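Local coordinates for protein CT_858 (PDB 3DOR) that probably acts as a secreted serine-type endopeptidase of Chlamydia trachomatis, cutting peptide bonds through a domain of peptidase family S41, at residues B[333-338]-B[557-562]; B[423-428]-B[435-440]; B[477-482]-B[518-523]. All coordinates share one frame; numbering follows the deposited sequence.

All three contacts involve the S41 peptidase region of one chain. Contact 1 sets the helix with residues 557-562 against a core strand of the mixed sheet. Contact 3 ties the end of helix 468-478 to a turn after strand 507-518. Contact 2 folds a loop back on helix 409-428. Contacts 2 and 3 both lie beside strand 361-368. The centres of contacts 1 and 3 are 19 Å apart, and their nearest atoms about 6 Å. Contacts 2 and 3 approach to about 5 Å between nearest atoms, with centres 21 Å apart. Contacts 1 and 2 lie 38 Å apart, centre to centre. A sulfate ion sits beside contact 2.

Contact 1. Residues B[333-338]-B[557-562]; sequences ALIIDQ and KLVCQL
Val559 spreads its two methyls over two side chains of the strand, Ala333 and Ile335. Val559 CG1 lies 3.9 Å from Ala333 CB. Val559 CG2 meets the outer branch of Ile335 and comes within 3.6 Å of Ile335 CG1. The tip of the same branch is almost as near, with Ile335 CD1 at 3.7 Å from Val559 CG2. The torsion of Val559 explains this split. CG1 is anti to the backbone N (chi1 171°), which places CG2 beside that nitrogen, and the two methyls diverge toward different strand residues. Ile335 reaches the helix by its long arm. Its CB does not point straight at the helix, but CG1 and CD1 run on in an extended line (chi2 173°) and bring the end closer. The two branched side chains meet at a slant. Ala333 points directly at the helix and is short enough for the backbones to come near, with Ala333 CA and Val559 CA 7.2 Å apart. No hydrogen bond crosses the contact. It is a small, buried, wholly apolar patch. Leu334 points from the other face of the strand, as expected for alternating residues. Strand 333-337 runs between strands 290-297 and 457-461 and is parallel to both. Val293 of strand 290-297 touches both Ile335 and Val559 and widens the apolar layer. Ile336 packs on Phe472 of helix 468-478. The mixed sheet thus has helix 549-564 against one face and helix 468-478 against the other, consistent with the ClpP/crotonase-like core of this family.

Contact 2. Residues B[423-428]-B[435-440]; sequences LNCWSK and TPIPLF. With SO4 (sulfate ion), chain N.
Cys425 in the last turns of helix 409-428 faces the irregular segment 435-440, and its CA comes within 7.7 Å of Thr435 CA. The sulfur carries the whole contact. Cys425 SG meets the end of the Ile437 side chain, 3.7 Å from CD1, and the methyl CG2 of Thr435 at 3.8 Å. Ile437 is extended (chi2 180°), which carries CD1 out to the helix. Thr435 has its hydroxyl anti to the backbone N (chi1 179°), and it is the methyl that turns to the sulfur. Three residues on, the extended chain of Lys428 reaches a sulfate ion, probably from the crystallisation liquor. Lys428 NZ donates a hydrogen bond of 2.7 Å to sulfate O2. Thr435 N is held by Asp430 OD2, and Ile437 pairs through its backbone with His366 of strand 361-368. Next to Cys425 on the helix, Trp426 NE1 donates to Gly192 O of the second subunit. No hydrogen bond joins the two segments. A thiol touching two aliphatic groups on one flank makes a contact of van der Waals type only, which adds to the Asp430 and His366 bonds and to the packing of Ile437 on Phe418 and Gln421.

Contact 3. Residues B[477-482]-B[518-523]; sequences KDNDRA and VREHGA
Arg519 grips the carboxylate of Asp478 side-on with two nitrogens. Arg519 NH2 donates to Asp478 OD1 at 2.9 Å. Arg519 NE donates to Asp478 OD2 at 3.1 Å. Both bonds are nearly straight, and each oxygen uses its syn lone pair. The carboxylate and guanidinium planes are only 15° apart, as expected of a bidentate salt bridge. The Arg519 chain bends at chi3 (63°) to turn this edge to the aspartate. Asp478 OD2 also accepts from water 1 at 2.6 Å, and that water takes the Glu520 N-H at 2.7 Å. The salt bridge is thus linked to the turn backbone. Glu520 OE2 comes near Asp478 O, at 3.5 Å, but both are acceptors and do not bond. In the next shell, Glu531 pairs with both Arg519 NH1 and Lys477 NZ. Arg519 sits at the start of a type I turn that runs to Gly522. Asp478 is in the last turn of helix 468-478, which a Schellman motif closes with Asp480 at positive phi. Asn479 turns its amide to Val475 O and Glu362 N. The two acidic partners of Arg519 would balance its charge and that of Lys477, and the paired bonds probably fix the rotation of the guanidinium at this surface.

Contact 1. Residues B[333-338]-B[557-562]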
loop_
_atom_site.group_PDB
_atom_site.type_symbol
_atom_site.label_atom_id
_atom_site.label_comp_id
_atom_site.label_asym_id
_atom_site.label_seq_id
_atom_site.Cartn_x
_atom_site.Cartn_y
_atom_site.Cartn_z
ATOM N N ALA B 333 12.589 -23.426 -34.815
ATOM C CA ALA B 333 12.152 -23.820 -33.478
ATOM C C ALA B 333 12.657 -22.746 -32.531
ATOM O O ALA B 333 13.488 -21.929 -32.918
ATOM C CB ALA B 333 12.726 -25.185 -33.096
ATOM N N LEU B 334 12.170 -22.758 -31.296
ATOM C CA LEU B 334 12.546 -21.745 -30.326
ATOM C C LEU B 334 12.833 -22.343 -28.951
ATOM O O LEU B 334 12.034 -23.117 -28.419
ATOM C CB LEU B 334 11.396 -20.744 -30.185
ATOM C CG LEU B 334 11.545 -19.304 -29.662
ATOM C CD1 LEU B 334 10.362 -19.019 -28.759
ATOM C CD2 LEU B 334 12.845 -19.063 -28.932
ATOM N N ILE B 335 13.971 -21.972 -28.378
ATOM C CA ILE B 335 14.319 -22.417 -27.042
ATOM C C ILE B 335 14.070 -21.236 -26.109
ATOM O O ILE B 335 14.565 -20.128 -26.347
ATOM C CB ILE B 335 15.798 -22.824 -26.929
ATOM C CG1 ILE B 335 16.071 -24.068 -27.790
ATOM C CG2 ILE B 335 16.142 -23.114 -25.465
ATOM C CD1 ILE B 335 17.539 -24.426 -27.877
ATOM N N ILE B 336 13.286 -21.464 -25.059
ATOM C CA ILE B 336 12.997 -20.419 -24.085
ATOM C C ILE B 336 13.628 -20.807 -22.752
ATOM O O ILE B 336 13.241 -21.814 -22.139
ATOM C CB ILE B 336 11.467 -20.239 -23.896
ATOM C CG1 ILE B 336 10.845 -19.690 -25.183
ATOM C CG2 ILE B 336 11.180 -19.298 -22.713
ATOM C CD1 ILE B 336 9.340 -19.507 -25.100
ATOM N N ASP B 337 14.613 -20.031 -22.312
ATOM C CA ASP B 337 15.256 -20.307 -21.039
ATOM C C ASP B 337 14.452 -19.560 -19.983
ATOM O O ASP B 337 14.445 -18.335 -19.952
ATOM C CB ASP B 337 16.702 -19.807 -21.032
ATOM C CG ASP B 337 17.334 -19.873 -19.645
ATOM O OD1 ASP B 337 18.403 -19.258 -19.451
ATOM O OD2 ASP B 337 16.757 -20.542 -18.751
ATOM N N GLN B 338 13.767 -20.297 -19.121
ATOM C CA GLN B 338 12.966 -19.663 -18.093
ATOM C C GLN B 338 13.445 -20.028 -16.683
ATOM O O GLN B 338 12.712 -19.844 -15.712
ATOM C CB GLN B 338 11.506 -20.072 -18.266
ATOM C CG GLN B 338 10.561 -19.184 -17.532
ATOM C CD GLN B 338 9.472 -19.942 -16.815
ATOM O OE1 GLN B 338 8.361 -19.443 -16.686
ATOM N NE2 GLN B 338 9.787 -21.139 -16.321
ATOM N N LYS B 557 19.911 -31.852 -29.095
ATOM C CA LYS B 557 19.445 -33.106 -29.673
ATOM C C LYS B 557 17.930 -33.138 -29.584
ATOM O O LYS B 557 17.254 -33.546 -30.526
ATOM C CB LYS B 557 20.027 -34.321 -28.934
ATOM C CG LYS B 557 21.486 -34.623 -29.274
ATOM C CD LYS B 557 21.972 -35.893 -28.571
ATOM C CE LYS B 557 23.418 -36.232 -28.950
ATOM N NZ LYS B 557 24.362 -35.109 -28.645
ATOM N N LEU B 558 17.402 -32.712 -28.442
ATOM C CA LEU B 558 15.962 -32.677 -28.230
ATOM C C LEU B 558 15.280 -31.699 -29.200
ATOM O O LEU B 558 14.233 -32.018 -29.755
ATOM C CB LEU B 558 15.652 -32.296 -26.775
ATOM C CG LEU B 558 16.084 -33.362 -25.750
ATOM C CD1 LEU B 558 15.900 -32.835 -24.330
ATOM C CD2 LEU B 558 15.283 -34.643 -25.964
ATOM N N VAL B 559 15.868 -30.517 -29.401
ATOM C CA VAL B 559 15.293 -29.539 -30.322
ATOM C C VAL B 559 15.292 -30.097 -31.751
ATOM O O VAL B 559 14.314 -29.925 -32.482
ATOM C CB VAL B 559 16.069 -28.189 -30.285
ATOM C CG1 VAL B 559 15.590 -27.251 -31.410
ATOM C CG2 VAL B 559 15.855 -27.523 -28.940
ATOM N N CYS B 560 16.379 -30.761 -32.151
ATOM C CA CYS B 560 16.426 -31.337 -33.493
ATOM C C CYS B 560 15.286 -32.352 -33.662
ATOM O O CYS B 560 14.660 -32.422 -34.722
ATOM C CB CYS B 560 17.783 -32.006 -33.749
ATOM S SG CYS B 560 19.130 -30.824 -34.006
ATOM N N GLN B 561 15.007 -33.131 -32.617
ATOM C CA GLN B 561 13.913 -34.099 -32.693
ATOM C C GLN B 561 12.594 -33.360 -32.854
ATOM O O GLN B 561 11.728 -33.801 -33.600
ATOM C CB GLN B 561 13.847 -34.970 -31.436
ATOM C CG GLN B 561 14.950 -36.000 -31.326
ATOM C CD GLN B 561 14.826 -36.831 -30.060
ATOM O OE1 GLN B 561 13.882 -37.606 -29.904
ATOM N NE2 GLN B 561 15.774 -36.665 -29.146
ATOM N N LEU B 562 12.428 -32.242 -32.147
ATOM C CA LEU B 562 11.192 -31.474 -32.276
ATOM C C LEU B 562 11.036 -30.999 -33.720
ATOM O O LEU B 562 9.945 -31.070 -34.293
ATOM C CB LEU B 562 11.192 -30.253 -31.355
ATOM C CG LEU B 562 10.968 -30.443 -29.854
ATOM C CD1 LEU B 562 11.080 -29.092 -29.153
ATOM C CD2 LEU B 562 9.592 -31.062 -29.601
#

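Contact 2. Residues B[423-428]-B[435-440]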
loop_
_atom_site.group_PDB
_atom_site.type_symbol
_atom_site.label_atom_id
_atom_site.label_comp_id
_atom_site.label_asym_id
_atom_site.label_seq_id
_atom_site.Cartn_x
_atom_site.Cartn_y
_atom_site.Cartn_z
ATOM N N LEU B 423 -19.055 -13.683 -6.352
ATOM C CA LEU B 423 -20.264 -13.312 -5.618
ATOM C C LEU B 423 -21.106 -14.551 -5.310
ATOM O O LEU B 423 -21.712 -14.652 -4.246
ATOM C CB LEU B 423 -21.102 -12.323 -6.431
ATOM C CG LEU B 423 -20.528 -10.920 -6.632
ATOM C CD1 LEU B 423 -21.417 -10.143 -7.602
ATOM C CD2 LEU B 423 -20.433 -10.199 -5.284
ATOM N N ASN B 424 -21.135 -15.491 -6.252
ATOM C CA ASN B 424 -21.904 -16.717 -6.079
ATOM C C ASN B 424 -21.291 -17.568 -4.961
ATOM O O ASN B 424 -22.011 -18.117 -4.127
ATOM C CB ASN B 424 -21.950 -17.500 -7.394
ATOM C CG ASN B 424 -23.023 -18.575 -7.396
ATOM O OD1 ASN B 424 -24.208 -18.286 -7.230
ATOM N ND2 ASN B 424 -22.610 -19.826 -7.580
ATOM N N CYS B 425 -19.965 -17.673 -4.936
ATOM C CA CYS B 425 -19.291 -18.443 -3.892
ATOM C C CYS B 425 -19.550 -17.817 -2.534
ATOM O O CYS B 425 -19.815 -18.518 -1.552
ATOM C CB CYS B 425 -17.784 -18.483 -4.127
ATOM S SG CYS B 425 -17.307 -19.579 -5.433
ATOM N N TRP B 426 -19.460 -16.493 -2.480
ATOM C CA TRP B 426 -19.685 -15.788 -1.231
ATOM C C TRP B 426 -21.089 -16.045 -0.682
ATOM O O TRP B 426 -21.247 -16.377 0.486
ATOM C CB TRP B 426 -19.466 -14.285 -1.421
ATOM C CG TRP B 426 -19.629 -13.491 -0.158
ATOM C CD1 TRP B 426 -20.688 -12.692 0.180
ATOM C CD2 TRP B 426 -18.689 -13.390 0.921
ATOM N NE1 TRP B 426 -20.461 -12.095 1.401
ATOM C CE2 TRP B 426 -19.243 -12.505 1.876
ATOM C CE3 TRP B 426 -17.434 -13.960 1.172
ATOM C CZ2 TRP B 426 -18.580 -12.172 3.065
ATOM C CZ3 TRP B 426 -16.772 -13.632 2.354
ATOM C CH2 TRP B 426 -17.350 -12.743 3.286
ATOM N N SER B 427 -22.103 -15.912 -1.524
ATOM C CA SER B 427 -23.464 -16.113 -1.054
ATOM C C SER B 427 -23.763 -17.557 -0.670
ATOM O O SER B 427 -24.718 -17.812 0.046
ATOM C CB SER B 427 -24.470 -15.644 -2.102
ATOM O OG SER B 427 -24.550 -16.560 -3.172
ATOM N N LYS B 428 -22.947 -18.496 -1.142
ATOM C CA LYS B 428 -23.150 -19.905 -0.829
ATOM C C LYS B 428 -22.308 -20.343 0.360
ATOM O O LYS B 428 -22.428 -21.475 0.816
ATOM C CB LYS B 428 -22.800 -20.790 -2.028
ATOM C CG LYS B 428 -23.745 -20.680 -3.215
ATOM C CD LYS B 428 -23.291 -21.619 -4.320
ATOM C CE LYS B 428 -24.201 -21.555 -5.533
ATOM N NZ LYS B 428 -23.658 -22.397 -6.637
ATOM N N THR B 435 -14.599 -23.193 -5.025
ATOM C CA THR B 435 -14.584 -24.084 -6.167
ATOM C C THR B 435 -13.608 -23.372 -7.111
ATOM O O THR B 435 -13.434 -22.162 -7.015
ATOM C CB THR B 435 -16.006 -24.170 -6.789
ATOM O OG1 THR B 435 -15.989 -25.035 -7.929
ATOM C CG2 THR B 435 -16.496 -22.790 -7.205
ATOM N N PRO B 436 -12.946 -24.107 -8.021
ATOM C CA PRO B 436 -12.006 -23.424 -8.916
ATOM C C PRO B 436 -12.586 -22.330 -9.815
ATOM O O PRO B 436 -13.582 -22.513 -10.519
ATOM C CB PRO B 436 -11.357 -24.578 -9.696
ATOM C CG PRO B 436 -12.388 -25.654 -9.658
ATOM C CD PRO B 436 -12.935 -25.561 -8.249
ATOM N N ILE B 437 -11.932 -21.176 -9.766
ATOM C CA ILE B 437 -12.321 -20.006 -10.540
ATOM C C ILE B 437 -11.056 -19.468 -11.214
ATOM O O ILE B 437 -10.041 -19.260 -10.556
ATOM C CB ILE B 437 -12.903 -18.910 -9.611
ATOM C CG1 ILE B 437 -14.125 -19.459 -8.864
ATOM C CG2 ILE B 437 -13.248 -17.662 -10.415
ATOM C CD1 ILE B 437 -14.763 -18.459 -7.924
ATOM N N PRO B 438 -11.099 -19.236 -12.533
ATOM C CA PRO B 438 -9.888 -18.719 -13.177
ATOM C C PRO B 438 -9.599 -17.274 -12.800
ATOM O O PRO B 438 -10.513 -16.469 -12.637
ATOM C CB PRO B 438 -10.175 -18.901 -14.667
ATOM C CG PRO B 438 -11.651 -18.775 -14.754
ATOM C CD PRO B 438 -12.165 -19.490 -13.517
ATOM N N LEU B 439 -8.322 -16.950 -12.645
ATOM C CA LEU B 439 -7.946 -15.590 -12.289
ATOM C C LEU B 439 -8.471 -14.673 -13.383
ATOM O O LEU B 439 -8.433 -15.027 -14.563
ATOM C CB LEU B 439 -6.426 -15.478 -12.160
ATOM C CG LEU B 439 -5.819 -16.399 -11.098
ATOM C CD1 LEU B 439 -4.291 -16.248 -11.053
ATOM C CD2 LEU B 439 -6.423 -16.051 -9.752
ATOM N N PHE B 440 -8.983 -13.511 -12.981
ATOM C CA PHE B 440 -9.549 -12.532 -13.908
ATOM C C PHE B 440 -10.630 -13.158 -14.778
ATOM O O PHE B 440 -11.102 -12.541 -15.733
ATOM C CB PHE B 440 -8.462 -11.930 -14.808
ATOM C CG PHE B 440 -7.381 -11.197 -14.055
ATOM C CD1 PHE B 440 -6.152 -11.798 -13.816
ATOM C CD2 PHE B 440 -7.603 -9.913 -13.576
ATOM C CE1 PHE B 440 -5.159 -11.135 -13.109
ATOM C CE2 PHE B 440 -6.616 -9.236 -12.864
ATOM C CZ PHE B 440 -5.390 -9.850 -12.631
HETATM S S SO4 N . -26.200 -21.627 -9.366
HETATM O O1 SO4 N . -25.136 -21.091 -10.298
HETATM O O2 SO4 N . -25.605 -22.651 -8.480
HETATM O O3 SO4 N . -26.742 -20.543 -8.497
HETATM O O4 SO4 N . -27.293 -22.194 -10.209
#

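Contact 3. Residues B[477-482]-B[518-523]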
loop_
_atom_site.group_PDB
_atom_site.type_symbol
_atom_site.label_atom_id
_atom_site.label_comp_id
_atom_site.label_asym_id
_atom_site.label_seq_id
_atom_site.Cartn_x
_atom_site.Cartn_y
_atom_site.Cartn_z
ATOM N N LYS B 477 2.763 -27.147 -21.115
ATOM C CA LYS B 477 2.834 -28.602 -21.014
ATOM C C LYS B 477 1.446 -29.226 -21.097
ATOM O O LYS B 477 1.214 -30.109 -21.920
ATOM C CB LYS B 477 3.496 -29.022 -19.701
ATOM C CG LYS B 477 3.823 -30.517 -19.605
ATOM C CD LYS B 477 4.717 -30.785 -18.391
ATOM C CE LYS B 477 5.387 -32.159 -18.456
ATOM N NZ LYS B 477 4.421 -33.297 -18.389
ATOM N N ASP B 478 0.523 -28.753 -20.260
ATOM C CA ASP B 478 -0.832 -29.303 -20.233
ATOM C C ASP B 478 -1.656 -29.068 -21.503
ATOM O O ASP B 478 -2.677 -29.718 -21.708
ATOM C CB ASP B 478 -1.583 -28.794 -18.985
ATOM C CG ASP B 478 -0.989 -29.338 -17.685
ATOM O OD1 ASP B 478 -0.031 -30.137 -17.754
ATOM O OD2 ASP B 478 -1.468 -28.979 -16.588
ATOM N N ASN B 479 -1.202 -28.160 -22.362
ATOM C CA ASN B 479 -1.896 -27.875 -23.626
ATOM C C ASN B 479 -1.083 -28.472 -24.771
ATOM O O ASN B 479 -1.403 -28.267 -25.949
ATOM C CB ASN B 479 -2.049 -26.358 -23.842
ATOM C CG ASN B 479 -3.184 -25.753 -23.021
ATOM O OD1 ASN B 479 -4.356 -25.895 -23.365
ATOM N ND2 ASN B 479 -2.838 -25.081 -21.932
ATOM N N ASP B 480 -0.023 -29.201 -24.414
ATOM C CA ASP B 480 0.856 -29.850 -25.390
ATOM C C ASP B 480 1.398 -28.854 -26.432
ATOM O O ASP B 480 1.474 -29.182 -27.616
ATOM C CB ASP B 480 0.098 -30.969 -26.125
ATOM C CG ASP B 480 -0.397 -32.077 -25.192
ATOM O OD1 ASP B 480 -1.583 -32.410 -25.185
ATOM O OD2 ASP B 480 0.509 -32.659 -24.418
ATOM N N ARG B 481 1.776 -27.656 -25.999
ATOM C CA ARG B 481 2.291 -26.626 -26.911
ATOM C C ARG B 481 3.816 -26.658 -27.004
ATOM O O ARG B 481 4.394 -26.307 -28.033
ATOM C CB ARG B 481 1.877 -25.227 -26.416
ATOM C CG ARG B 481 1.151 -24.349 -27.426
ATOM C CD ARG B 481 2.055 -23.502 -28.321
ATOM N NE ARG B 481 2.877 -24.338 -29.166
ATOM C CZ ARG B 481 3.730 -23.898 -30.080
ATOM N NH1 ARG B 481 3.882 -22.601 -30.305
ATOM N NH2 ARG B 481 4.475 -24.774 -30.728
ATOM N N ALA B 482 4.464 -27.054 -25.918
ATOM C CA ALA B 482 5.916 -27.078 -25.893
ATOM C C ALA B 482 6.508 -28.248 -25.145
ATOM O O ALA B 482 5.852 -28.876 -24.311
ATOM C CB ALA B 482 6.442 -25.779 -25.280
ATOM N N VAL B 518 -5.040 -25.138 -9.521
ATOM C CA VAL B 518 -5.330 -26.526 -9.845
ATOM C C VAL B 518 -5.148 -26.711 -11.349
ATOM O O VAL B 518 -5.731 -25.970 -12.132
ATOM C CB VAL B 518 -6.782 -26.902 -9.500
ATOM C CG1 VAL B 518 -6.997 -28.381 -9.767
ATOM C CG2 VAL B 518 -7.086 -26.571 -8.043
ATOM N N ARG B 519 -4.346 -27.695 -11.752
ATOM C CA ARG B 519 -4.117 -27.961 -13.173
ATOM C C ARG B 519 -5.364 -28.634 -13.770
ATOM O O ARG B 519 -6.180 -29.187 -13.036
ATOM C CB ARG B 519 -2.883 -28.859 -13.341
ATOM C CG ARG B 519 -1.587 -28.212 -12.825
ATOM C CD ARG B 519 -0.441 -29.207 -12.698
ATOM N NE ARG B 519 -0.036 -29.790 -13.975
ATOM C CZ ARG B 519 1.049 -30.541 -14.137
ATOM N NH1 ARG B 519 1.840 -30.801 -13.103
ATOM N NH2 ARG B 519 1.350 -31.030 -15.331
ATOM N N GLU B 520 -5.516 -28.575 -15.092
ATOM C CA GLU B 520 -6.671 -29.172 -15.771
ATOM C C GLU B 520 -7.088 -30.532 -15.225
ATOM O O GLU B 520 -8.272 -30.790 -15.041
ATOM C CB GLU B 520 -6.406 -29.338 -17.270
ATOM C CG GLU B 520 -6.392 -28.055 -18.073
ATOM C CD GLU B 520 -6.334 -28.322 -19.571
ATOM O OE1 GLU B 520 -7.337 -28.849 -20.112
ATOM O OE2 GLU B 520 -5.290 -28.014 -20.197
ATOM N N HIS B 521 -6.115 -31.400 -14.978
ATOM C CA HIS B 521 -6.406 -32.735 -14.480
ATOM C C HIS B 521 -6.546 -32.896 -12.967
ATOM O O HIS B 521 -6.661 -34.018 -12.478
ATOM C CB HIS B 521 -5.367 -33.713 -15.029
ATOM C CG HIS B 521 -5.407 -33.836 -16.520
ATOM N ND1 HIS B 521 -4.280 -33.768 -17.310
ATOM C CD2 HIS B 521 -6.455 -33.987 -17.369
ATOM C CE1 HIS B 521 -4.629 -33.868 -18.581
ATOM N NE2 HIS B 521 -5.942 -34.001 -18.642
ATOM N N GLY B 522 -6.533 -31.791 -12.224
ATOM C CA GLY B 522 -6.721 -31.887 -10.782
ATOM C C GLY B 522 -5.553 -31.760 -9.820
ATOM O O GLY B 522 -5.767 -31.542 -8.625
ATOM N N ALA B 523 -4.322 -31.900 -10.300
ATOM C CA ALA B 523 -3.172 -31.781 -9.408
ATOM C C ALA B 523 -2.931 -30.324 -9.021
ATOM O O ALA B 523 -3.163 -29.418 -9.825
ATOM C CB ALA B 523 -1.922 -32.355 -10.082
HETATM O O HOH W 1 -3.358 -27.255 -16.167
HETATM O O HOH W 2 -2.815 -31.679 -15.620
#